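PDB 6OZI: endonuclease V isoform X2 from Ciona intestinalis, which probably cleaves nucleic acids that carry inosine in a metal-ion-dependent reaction, acting mainly on RNA in eukaryotes. Local coordinates for residues A[13-18]-A[86-91]; A[30-35]-A[60-65]; A[123-128]-A[184-189]. The protein carries 1 engineered substitution. All coordinates share one frame; numbering follows the deposited sequence.

Contact 1. Residues A[13-18]-A[86-91]. With nucleotides of chain C.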
loop_
_atom_site.group_PDB
_atom_site.type_symbol
_atom_site.label_atom_id
_atom_site.label_comp_id
_atom_site.label_asym_id
_atom_site.label_seq_id
_atom_site.Cartn_x
_atom_site.Cartn_y
_atom_site.Cartn_z
ATOM N N ASN A 13 -30.843 16.747 0.962
ATOM C CA ASN A 13 -30.969 17.769 -0.074
ATOM C C ASN A 13 -31.519 19.066 0.502
ATOM O O ASN A 13 -31.039 20.157 0.170
ATOM C CB ASN A 13 -31.863 17.262 -1.203
ATOM C CG ASN A 13 -31.204 16.154 -2.017
ATOM O OD1 ASN A 13 -29.997 15.911 -1.905
ATOM N ND2 ASN A 13 -31.996 15.478 -2.841
ATOM N N SER A 14 -32.524 18.967 1.377
ATOM C CA SER A 14 -33.117 20.168 1.952
ATOM C C SER A 14 -32.111 20.929 2.814
ATOM O O SER A 14 -31.945 22.150 2.668
ATOM C CB SER A 14 -34.360 19.797 2.757
ATOM O OG SER A 14 -34.780 20.892 3.542
ATOM N N LYS A 15 -31.428 20.222 3.725
ATOM C CA LYS A 15 -30.419 20.874 4.557
ATOM C C LYS A 15 -29.354 21.545 3.701
ATOM O O LYS A 15 -28.921 22.671 3.988
ATOM C CB LYS A 15 -29.764 19.862 5.495
ATOM C CG LYS A 15 -30.650 19.316 6.603
ATOM C CD LYS A 15 -30.243 17.867 6.907
ATOM C CE LYS A 15 -30.521 17.446 8.344
ATOM N NZ LYS A 15 -30.086 16.033 8.564
ATOM N N GLN A 16 -28.924 20.869 2.635
ATOM C CA GLN A 16 -27.920 21.460 1.759
ATOM C C GLN A 16 -28.448 22.726 1.093
ATOM O O GLN A 16 -27.743 23.741 1.022
ATOM C CB GLN A 16 -27.478 20.429 0.723
ATOM C CG GLN A 16 -26.614 19.330 1.312
ATOM C CD GLN A 16 -26.216 18.266 0.309
ATOM O OE1 GLN A 16 -26.810 18.152 -0.764
ATOM N NE2 GLN A 16 -25.212 17.466 0.662
ATOM N N GLU A 17 -29.710 22.708 0.655
ATOM C CA GLU A 17 -30.278 23.897 0.024
ATOM C C GLU A 17 -30.340 25.067 0.996
ATOM O O GLU A 17 -30.116 26.216 0.601
ATOM C CB GLU A 17 -31.669 23.602 -0.542
ATOM C CG GLU A 17 -31.686 22.705 -1.771
ATOM C CD GLU A 17 -31.107 23.376 -3.018
ATOM O OE1 GLU A 17 -30.866 24.604 -3.003
ATOM O OE2 GLU A 17 -30.905 22.663 -4.023
ATOM N N GLU A 18 -30.644 24.810 2.269
ATOM C CA GLU A 18 -30.679 25.946 3.186
ATOM C C GLU A 18 -29.282 26.419 3.589
ATOM O O GLU A 18 -29.106 27.605 3.899
ATOM C CB GLU A 18 -31.549 25.632 4.410
ATOM C CG GLU A 18 -30.984 24.708 5.456
ATOM C CD GLU A 18 -31.933 24.597 6.649
ATOM O OE1 GLU A 18 -33.026 25.210 6.590
ATOM O OE2 GLU A 18 -31.593 23.913 7.641
ATOM N N LEU A 86 -21.135 13.342 1.566
ATOM C CA LEU A 86 -20.016 13.025 2.451
ATOM C C LEU A 86 -20.126 13.763 3.782
ATOM O O LEU A 86 -19.706 13.243 4.838
ATOM C CB LEU A 86 -18.702 13.379 1.739
ATOM C CG LEU A 86 -17.372 13.228 2.475
ATOM C CD1 LEU A 86 -17.157 11.774 2.894
ATOM C CD2 LEU A 86 -16.215 13.719 1.612
ATOM N N ALA A 87 -20.689 14.976 3.742
ATOM C CA ALA A 87 -20.751 15.824 4.925
ATOM C C ALA A 87 -21.497 15.135 6.053
ATOM O O ALA A 87 -21.058 15.157 7.204
ATOM C CB ALA A 87 -21.413 17.155 4.578
ATOM N N PHE A 88 -22.640 14.524 5.747
ATOM C CA PHE A 88 -23.419 13.892 6.803
ATOM C C PHE A 88 -22.696 12.689 7.384
ATOM O O PHE A 88 -22.980 12.294 8.518
ATOM C CB PHE A 88 -24.801 13.529 6.260
ATOM C CG PHE A 88 -25.532 14.712 5.676
ATOM C CD1 PHE A 88 -26.199 15.603 6.503
ATOM C CD2 PHE A 88 -25.516 14.958 4.312
ATOM C CE1 PHE A 88 -26.857 16.701 5.981
ATOM C CE2 PHE A 88 -26.171 16.061 3.784
ATOM C CZ PHE A 88 -26.841 16.928 4.621
ATOM N N ARG A 89 -21.712 12.160 6.654
ATOM C CA ARG A 89 -20.872 11.073 7.133
ATOM C C ARG A 89 -19.770 11.558 8.068
ATOM O O ARG A 89 -19.338 10.802 8.946
ATOM C CB ARG A 89 -20.255 10.337 5.942
ATOM C CG ARG A 89 -19.292 9.220 6.286
ATOM C CD ARG A 89 -19.159 8.292 5.101
ATOM N NE ARG A 89 -18.004 7.410 5.178
ATOM C CZ ARG A 89 -18.041 6.177 5.666
ATOM N NH1 ARG A 89 -19.180 5.689 6.150
ATOM N NH2 ARG A 89 -16.937 5.435 5.680
ATOM N N GLU A 90 -19.262 12.777 7.899
ATOM C CA GLU A 90 -18.125 13.154 8.737
ATOM C C GLU A 90 -18.315 14.435 9.559
ATOM O O GLU A 90 -17.357 14.877 10.208
ATOM C CB GLU A 90 -16.854 13.243 7.878
ATOM C CG GLU A 90 -16.959 14.130 6.672
ATOM C CD GLU A 90 -15.728 14.059 5.764
ATOM O OE1 GLU A 90 -15.024 13.019 5.736
ATOM O OE2 GLU A 90 -15.469 15.063 5.068
ATOM N N ILE A 91 -19.522 15.008 9.615
ATOM C CA ILE A 91 -19.707 16.263 10.347
ATOM C C ILE A 91 -19.486 16.055 11.845
ATOM O O ILE A 91 -18.785 16.838 12.495
ATOM C CB ILE A 91 -21.091 16.876 10.050
ATOM C CG1 ILE A 91 -21.308 18.151 10.874
ATOM C CG2 ILE A 91 -22.221 15.900 10.361
ATOM C CD1 ILE A 91 -20.377 19.285 10.526
ATOM P P DI C 5 -16.885 10.011 -6.523
ATOM O OP1 DI C 5 -15.899 9.326 -7.428
ATOM O OP2 DI C 5 -17.486 9.060 -5.518
ATOM O "O5'" DI C 5 -16.203 11.329 -5.805
ATOM C "C5'" DI C 5 -15.177 12.040 -6.451
ATOM C "C4'" DI C 5 -14.480 12.947 -5.450
ATOM O "O4'" DI C 5 -15.566 14.027 -4.923
ATOM C "C3'" DI C 5 -14.034 12.284 -4.400
ATOM O "O3'" DI C 5 -12.717 12.821 -3.927
ATOM C "C2'" DI C 5 -15.075 12.503 -3.275
ATOM C "C1'" DI C 5 -15.701 13.868 -3.626
ATOM N N9 DI C 5 -17.120 13.841 -3.238
ATOM C C8 DI C 5 -18.203 13.091 -3.497
ATOM N N7 DI C 5 -19.221 13.613 -2.779
ATOM C C5 DI C 5 -18.766 14.653 -2.098
ATOM C C6 DI C 5 -19.447 15.620 -1.131
ATOM O O6 DI C 5 -20.593 15.509 -0.861
ATOM N N1 DI C 5 -18.687 16.662 -0.534
ATOM C C2 DI C 5 -17.293 16.804 -0.837
ATOM N N3 DI C 5 -16.651 15.878 -1.753
ATOM C C4 DI C 5 -17.447 14.793 -2.378
#
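Gln16 NE2 donates to Ser84 O and also lies against the edge of the Phe88 ring, near its plane, 3.6 Å from Phe88 CE2. The amide and ring planes are 33° apart, so this is neither a flat stack nor a right-angled meeting. Gln16 OE1 takes a hydrogen bond from Arg124 NE. Both ends of the amide therefore have partners, which fixes its rotation in a buried place. Lys15 meets the same ring with its aliphatic part: Lys15 CD is 3.7 Å from Phe88 CE1 and comes in obliquely. Its NZ forms a salt bridge with Glu11, in its own helix. Phe88 reaches across because its CG stands anti to the carbonyl carbon (chi1 -56°). With an alanine in place of Phe88, the ring that Gln16 and Lys15 rest against is lost, and a gap between the two helices would probably open. Two residues earlier, Leu86 N donates to O6 of DI5 of chain C, 3.3 Å away with an N-H...O angle of 157°. Leu86 CB packs 3.7 Å from C6 of the same nucleotide. Leu86 thus forms part of the inosine pocket. The contact joins helix 6-19 to residues 86-91 of helix 86-104. Phe88 stacks on Trp12 of the former and meets His131 of helix 128-136 edge-to-face.

Contact 2. Residues A[30-35]-A[60-65]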
loop_
_atom_site.group_PDB
_atom_site.type_symbol
_atom_site.label_atom_id
_atom_site.label_comp_id
_atom_site.label_asym_id
_atom_site.label_seq_id
_atom_site.Cartn_x
_atom_site.Cartn_y
_atom_site.Cartn_z
ATOM N N PHE A 30 -9.038 37.967 5.834
ATOM C CA PHE A 30 -8.074 36.878 5.855
ATOM C C PHE A 30 -7.130 36.984 4.664
ATOM O O PHE A 30 -7.504 37.459 3.589
ATOM C CB PHE A 30 -8.795 35.525 5.839
ATOM C CG PHE A 30 -7.885 34.341 5.626
ATOM C CD1 PHE A 30 -7.121 33.834 6.662
ATOM C CD2 PHE A 30 -7.822 33.715 4.390
ATOM C CE1 PHE A 30 -6.292 32.728 6.465
ATOM C CE2 PHE A 30 -7.002 32.614 4.188
ATOM C CZ PHE A 30 -6.237 32.123 5.228
ATOM N N SER A 31 -5.888 36.556 4.874
ATOM C CA SER A 31 -4.894 36.535 3.812
ATOM C C SER A 31 -3.886 35.426 4.088
ATOM O O SER A 31 -3.827 34.863 5.183
ATOM C CB SER A 31 -4.198 37.893 3.674
ATOM O OG SER A 31 -3.530 38.246 4.869
ATOM N N LEU A 32 -3.090 35.115 3.063
ATOM C CA LEU A 32 -2.075 34.076 3.194
ATOM C C LEU A 32 -1.081 34.399 4.299
ATOM O O LEU A 32 -0.578 33.491 4.970
ATOM C CB LEU A 32 -1.343 33.892 1.862
ATOM C CG LEU A 32 -0.321 32.754 1.783
ATOM C CD1 LEU A 32 -1.006 31.418 1.899
ATOM C CD2 LEU A 32 0.487 32.828 0.496
ATOM N N SER A 33 -0.794 35.684 4.509
ATOM C CA SER A 33 0.177 36.084 5.521
ATOM C C SER A 33 -0.273 35.723 6.929
ATOM O O SER A 33 0.568 35.627 7.831
ATOM C CB SER A 33 0.440 37.591 5.425
ATOM O OG SER A 33 -0.773 38.321 5.446
ATOM N N LYS A 34 -1.570 35.515 7.137
ATOM C CA LYS A 34 -2.090 35.167 8.452
ATOM C C LYS A 34 -2.008 33.674 8.761
ATOM O O LYS A 34 -2.267 33.279 9.901
ATOM C CB LYS A 34 -3.541 35.638 8.577
ATOM C CG LYS A 34 -3.681 37.150 8.748
ATOM C CD LYS A 34 -5.116 37.525 9.037
ATOM C CE LYS A 34 -5.230 38.964 9.495
ATOM N NZ LYS A 34 -6.595 39.240 10.028
ATOM N N VAL A 35 -1.663 32.838 7.789
ATOM C CA VAL A 35 -1.619 31.396 8.014
ATOM C C VAL A 35 -0.345 31.045 8.771
ATOM O O VAL A 35 0.760 31.144 8.230
ATOM C CB VAL A 35 -1.709 30.616 6.700
ATOM C CG1 VAL A 35 -1.719 29.124 6.993
ATOM C CG2 VAL A 35 -2.959 31.027 5.938
ATOM N N LEU A 60 -0.397 21.204 11.345
ATOM C CA LEU A 60 0.961 21.390 10.859
ATOM C C LEU A 60 1.274 22.878 10.808
ATOM O O LEU A 60 0.405 23.697 10.502
ATOM C CB LEU A 60 1.154 20.792 9.458
ATOM C CG LEU A 60 1.271 19.274 9.308
ATOM C CD1 LEU A 60 -0.031 18.564 9.649
ATOM C CD2 LEU A 60 1.715 18.920 7.899
ATOM N N SER A 61 2.524 23.225 11.102
ATOM C CA SER A 61 2.929 24.616 10.995
ATOM C C SER A 61 2.961 25.045 9.535
ATOM O O SER A 61 3.119 24.227 8.627
ATOM C CB SER A 61 4.297 24.838 11.640
ATOM O OG SER A 61 5.278 24.005 11.050
ATOM N N TYR A 62 2.791 26.344 9.318
ATOM C CA TYR A 62 2.852 26.919 7.982
ATOM C C TYR A 62 3.870 28.048 7.990
ATOM O O TYR A 62 3.810 28.921 8.855
ATOM C CB TYR A 62 1.484 27.444 7.538
ATOM C CG TYR A 62 1.423 27.796 6.065
ATOM C CD1 TYR A 62 1.942 28.994 5.589
ATOM C CD2 TYR A 62 0.845 26.924 5.153
ATOM C CE1 TYR A 62 1.900 29.307 4.233
ATOM C CE2 TYR A 62 0.793 27.225 3.803
ATOM C CZ TYR A 62 1.319 28.419 3.348
ATOM O OH TYR A 62 1.259 28.716 2.008
ATOM N N PRO A 63 4.782 28.068 7.003
ATOM C CA PRO A 63 4.861 27.153 5.857
ATOM C C PRO A 63 5.776 25.939 6.026
ATOM O O PRO A 63 6.011 25.236 5.044
ATOM C CB PRO A 63 5.412 28.056 4.756
ATOM C CG PRO A 63 6.336 28.979 5.504
ATOM C CD PRO A 63 5.740 29.181 6.878
ATOM N N GLU A 64 6.280 25.691 7.235
ATOM C CA GLU A 64 7.274 24.636 7.418
ATOM C C GLU A 64 6.700 23.232 7.237
ATOM O O GLU A 64 7.469 22.300 6.980
ATOM C CB GLU A 64 7.916 24.752 8.800
ATOM C CG GLU A 64 8.801 25.972 8.985
ATOM C CD GLU A 64 8.013 27.236 9.310
ATOM O OE1 GLU A 64 6.772 27.157 9.446
ATOM O OE2 GLU A 64 8.641 28.310 9.430
ATOM N N MET A 65 5.379 23.063 7.358
ATOM C CA MET A 65 4.713 21.763 7.187
ATOM C C MET A 65 5.196 20.737 8.207
ATOM O O MET A 65 5.328 19.553 7.902
ATOM C CB MET A 65 4.865 21.213 5.767
ATOM C CG MET A 65 4.004 21.900 4.729
ATOM S SD MET A 65 2.247 21.833 5.145
ATOM C CE MET A 65 2.003 23.544 5.610
#
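Two first torsions bring Tyr62 and Val35 together. Tyr62 has chi1 -168°, which sets its CG opposite its backbone N and directs the ring at segment 30-35. Val35, with chi1 -178°, places CG1 likewise and so delivers this methyl to the ring. The methyl lies over one face in a CH-pi contact, 4.0 Å from the Tyr62 ring centroid and 29° off the ring normal. It is nearer the root of the ring than its hydroxyl end: Val35 CG1 is 3.5 Å from Tyr62 CG and 3.7 Å from Tyr62 CB. The backbone adds to this, with Val35 O 3.6 Å from Tyr62 CD1. Leu32 serves the far end of the ring. Its side chain crosses that of Tyr62 at about a right angle, and Leu32 CD1 comes 3.5 Å from Tyr62 OH. Leu32 sits in the short 3-10 turn 32-34, whose end is tied by the bond from Val35 N to Leu32 O. On the other side, Tyr62 precedes a cis Pro63 in the turn between strands 52-61 and 67-76. Tyr62 is also paired with Lys36 by backbone hydrogen bonding. Leu32 and Val35 also touch Ile216 of helix 210-219. No hydrogen bond or salt bridge joins the side chains of the two segments, so they meet by apolar and CH-pi contact, and the fit probably depends on shape more than on charge.

Contact 3. Residues A[123-128]-A[184-189]. With nucleotides of chain C.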
loop_
_atom_site.group_PDB
_atom_site.type_symbol
_atom_site.label_atom_id
_atom_site.label_comp_id
_atom_site.label_asym_id
_atom_site.label_seq_id
_atom_site.Cartn_x
_atom_site.Cartn_y
_atom_site.Cartn_z
ATOM N N ILE A 123 -22.953 19.518 -6.595
ATOM C CA ILE A 123 -24.197 19.671 -7.353
ATOM C C ILE A 123 -25.076 20.774 -6.768
ATOM O O ILE A 123 -25.703 21.546 -7.507
ATOM C CB ILE A 123 -24.952 18.332 -7.438
ATOM C CG1 ILE A 123 -26.269 18.538 -8.195
ATOM C CG2 ILE A 123 -25.163 17.731 -6.046
ATOM C CD1 ILE A 123 -27.003 17.259 -8.526
ATOM N N ARG A 124 -25.153 20.862 -5.440
ATOM C CA ARG A 124 -25.902 21.928 -4.792
ATOM C C ARG A 124 -24.978 22.943 -4.119
ATOM O O ARG A 124 -25.404 23.656 -3.206
ATOM C CB ARG A 124 -26.908 21.347 -3.796
ATOM C CG ARG A 124 -28.156 20.721 -4.450
ATOM C CD ARG A 124 -28.952 19.844 -3.472
ATOM N NE ARG A 124 -28.172 18.710 -2.973
ATOM C CZ ARG A 124 -28.077 17.525 -3.575
ATOM N NH1 ARG A 124 -28.712 17.292 -4.720
ATOM N NH2 ARG A 124 -27.335 16.568 -3.031
ATOM N N ARG A 125 -23.722 23.020 -4.565
ATOM C CA ARG A 125 -22.758 24.026 -4.106
ATOM C C ARG A 125 -22.548 23.971 -2.595
ATOM O O ARG A 125 -22.363 24.996 -1.939
ATOM C CB ARG A 125 -23.185 25.428 -4.542
ATOM C CG ARG A 125 -23.395 25.573 -6.040
ATOM C CD ARG A 125 -22.135 25.212 -6.833
ATOM N NE ARG A 125 -22.274 25.613 -8.230
ATOM C CZ ARG A 125 -22.716 24.816 -9.200
ATOM N NH1 ARG A 125 -23.049 23.554 -8.936
ATOM N NH2 ARG A 125 -22.825 25.284 -10.438
ATOM N N CYS A 126 -22.525 22.764 -2.045
ATOM C CA CYS A 126 -22.425 22.560 -0.610
ATOM C C CYS A 126 -21.727 21.229 -0.327
ATOM O O CYS A 126 -22.272 20.340 0.331
ATOM C CB CYS A 126 -23.816 22.612 0.020
ATOM S SG CYS A 126 -23.861 22.556 1.834
ATOM N N GLY A 127 -20.503 21.069 -0.831
ATOM C CA GLY A 127 -19.734 19.878 -0.537
ATOM C C GLY A 127 -19.273 19.860 0.913
ATOM O O GLY A 127 -19.389 20.844 1.648
ATOM N N ALA A 128 -18.709 18.713 1.315
ATOM C CA ALA A 128 -18.398 18.477 2.726
ATOM C C ALA A 128 -17.446 19.526 3.287
ATOM O O ALA A 128 -17.602 19.953 4.435
ATOM C CB ALA A 128 -17.820 17.072 2.916
ATOM N N GLU A 184 -19.912 29.682 -14.231
ATOM C CA GLU A 184 -19.074 30.051 -13.100
ATOM C C GLU A 184 -18.001 28.992 -12.899
ATOM O O GLU A 184 -18.164 27.831 -13.288
ATOM C CB GLU A 184 -19.902 30.217 -11.810
ATOM C CG GLU A 184 -20.612 28.939 -11.365
ATOM C CD GLU A 184 -21.464 29.101 -10.106
ATOM O OE1 GLU A 184 -21.358 30.149 -9.428
ATOM O OE2 GLU A 184 -22.253 28.169 -9.798
ATOM N N VAL A 185 -16.903 29.405 -12.270
ATOM C CA VAL A 185 -15.829 28.482 -11.920
ATOM C C VAL A 185 -16.202 27.757 -10.634
ATOM O O VAL A 185 -16.596 28.378 -9.638
ATOM C CB VAL A 185 -14.490 29.221 -11.775
ATOM C CG1 VAL A 185 -13.401 28.248 -11.319
ATOM C CG2 VAL A 185 -14.099 29.877 -13.103
ATOM N N LEU A 186 -16.107 26.434 -10.666
ATOM C CA LEU A 186 -16.403 25.594 -9.519
ATOM C C LEU A 186 -15.162 25.204 -8.733
ATOM O O LEU A 186 -15.239 25.043 -7.508
ATOM C CB LEU A 186 -17.126 24.325 -9.979
ATOM C CG LEU A 186 -18.445 24.502 -10.743
ATOM C CD1 LEU A 186 -19.051 23.150 -11.091
ATOM C CD2 LEU A 186 -19.442 25.347 -9.962
ATOM N N ALA A 187 -14.036 25.021 -9.417
ATOM C CA ALA A 187 -12.829 24.486 -8.808
ATOM C C ALA A 187 -11.651 24.768 -9.726
ATOM O O ALA A 187 -11.796 25.328 -10.815
ATOM C CB ALA A 187 -12.961 22.985 -8.542
ATOM N N LYS A 188 -10.478 24.331 -9.284
ATOM C CA LYS A 188 -9.237 24.502 -10.022
ATOM C C LYS A 188 -8.520 23.159 -10.015
ATOM O O LYS A 188 -8.264 22.596 -8.945
ATOM C CB LYS A 188 -8.387 25.605 -9.385
ATOM C CG LYS A 188 -7.632 26.469 -10.362
ATOM C CD LYS A 188 -7.341 27.813 -9.722
ATOM C CE LYS A 188 -6.838 28.834 -10.736
ATOM N NZ LYS A 188 -7.947 29.439 -11.506
ATOM N N ALA A 189 -8.268 22.615 -11.200
ATOM C CA ALA A 189 -7.414 21.443 -11.355
ATOM C C ALA A 189 -5.960 21.894 -11.315
ATOM O O ALA A 189 -5.544 22.714 -12.137
ATOM C CB ALA A 189 -7.719 20.730 -12.669
ATOM P P DI C 5 -16.885 10.011 -6.523
ATOM O OP1 DI C 5 -15.899 9.326 -7.428
ATOM O OP2 DI C 5 -17.486 9.060 -5.518
ATOM O "O5'" DI C 5 -16.203 11.329 -5.805
ATOM C "C5'" DI C 5 -15.177 12.040 -6.451
ATOM C "C4'" DI C 5 -14.480 12.947 -5.450
ATOM O "O4'" DI C 5 -15.566 14.027 -4.923
ATOM C "C3'" DI C 5 -14.034 12.284 -4.400
ATOM O "O3'" DI C 5 -12.717 12.821 -3.927
ATOM C "C2'" DI C 5 -15.075 12.503 -3.275
ATOM C "C1'" DI C 5 -15.701 13.868 -3.626
ATOM N N9 DI C 5 -17.120 13.841 -3.238
ATOM C C8 DI C 5 -18.203 13.091 -3.497
ATOM N N7 DI C 5 -19.221 13.613 -2.779
ATOM C C5 DI C 5 -18.766 14.653 -2.098
ATOM C C6 DI C 5 -19.447 15.620 -1.131
ATOM O O6 DI C 5 -20.593 15.509 -0.861
ATOM N N1 DI C 5 -18.687 16.662 -0.534
ATOM C C2 DI C 5 -17.293 16.804 -0.837
ATOM N N3 DI C 5 -16.651 15.878 -1.753
ATOM C C4 DI C 5 -17.447 14.793 -2.378
#
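Arg125 runs from its loop to Glu184 and Leu186 on strand 184-190. Beyond CB, CG stands anti to the carbonyl carbon (chi1 -56°), and the chain bends at chi2 (-58°), which lets its end reach the strand. Arg125 CD comes 4.1 Å from Leu186 CD2. Arg125 NE donates to Glu184 OE2 at 3.0 Å, and Arg125 NH2 reaches the same Glu184 OE2 at 3.0 Å. The arginine grips one oxygen side-on with two somewhat bent bonds in a salt bridge. The oxygen lies in the guanidinium plane. Glu184 OE2 receives Arg125 NH2 on its anti lone pair, while Arg125 NE comes from above the carboxylate plane; the two groups are turned 46° apart. Leu186 CD2 lies over one face of the guanidinium, offset toward its rim, 3.3 Å from Arg125 NE. NH2 has a second carboxylate in Asp153, NH1 donates to His122 O, and Phe120 makes a cation-pi contact. Two acidic neighbours probably offset the charge of this buried arginine. Leu186 and Ala187 both face Ile177, a classic beta bulge. The loop goes on to Gly127, the N-cap of helix 128-136. Gly127 CA is 3.4 Å from N1 of DI5 of chain C, where a CB would be crowded, and Ala128 N is 2.8 Å from the same N1. A loop and helix start lying close against the hypoxanthine edge is consistent with an inosine pocket of endonuclease V.

Along the chain, both segments of contact 2 fall between the two segments of contact 1, and contact 3 follows. Contacts 1 and 3 have centres 15 Å apart and touch: Ala128 packs on Ala87. Together they join helices 6-19, 86-104 and 128-136; residues 86-91 and 123-128 touch the inosine base. Contacts 1 and 2 lie on opposite sides of the chain's centre, with their centres 29 Å apart; those of contacts 2 and 3 are 24 Å apart. Contacts 2 and 3 reach the same mixed sheet of the RNase H-like fold, at strands 52-61 and 184-190. Contacts 1 and 3 thus each bring one segment to the base, while contact 2 stays about 11 Å from the nucleic acid at its nearest atom.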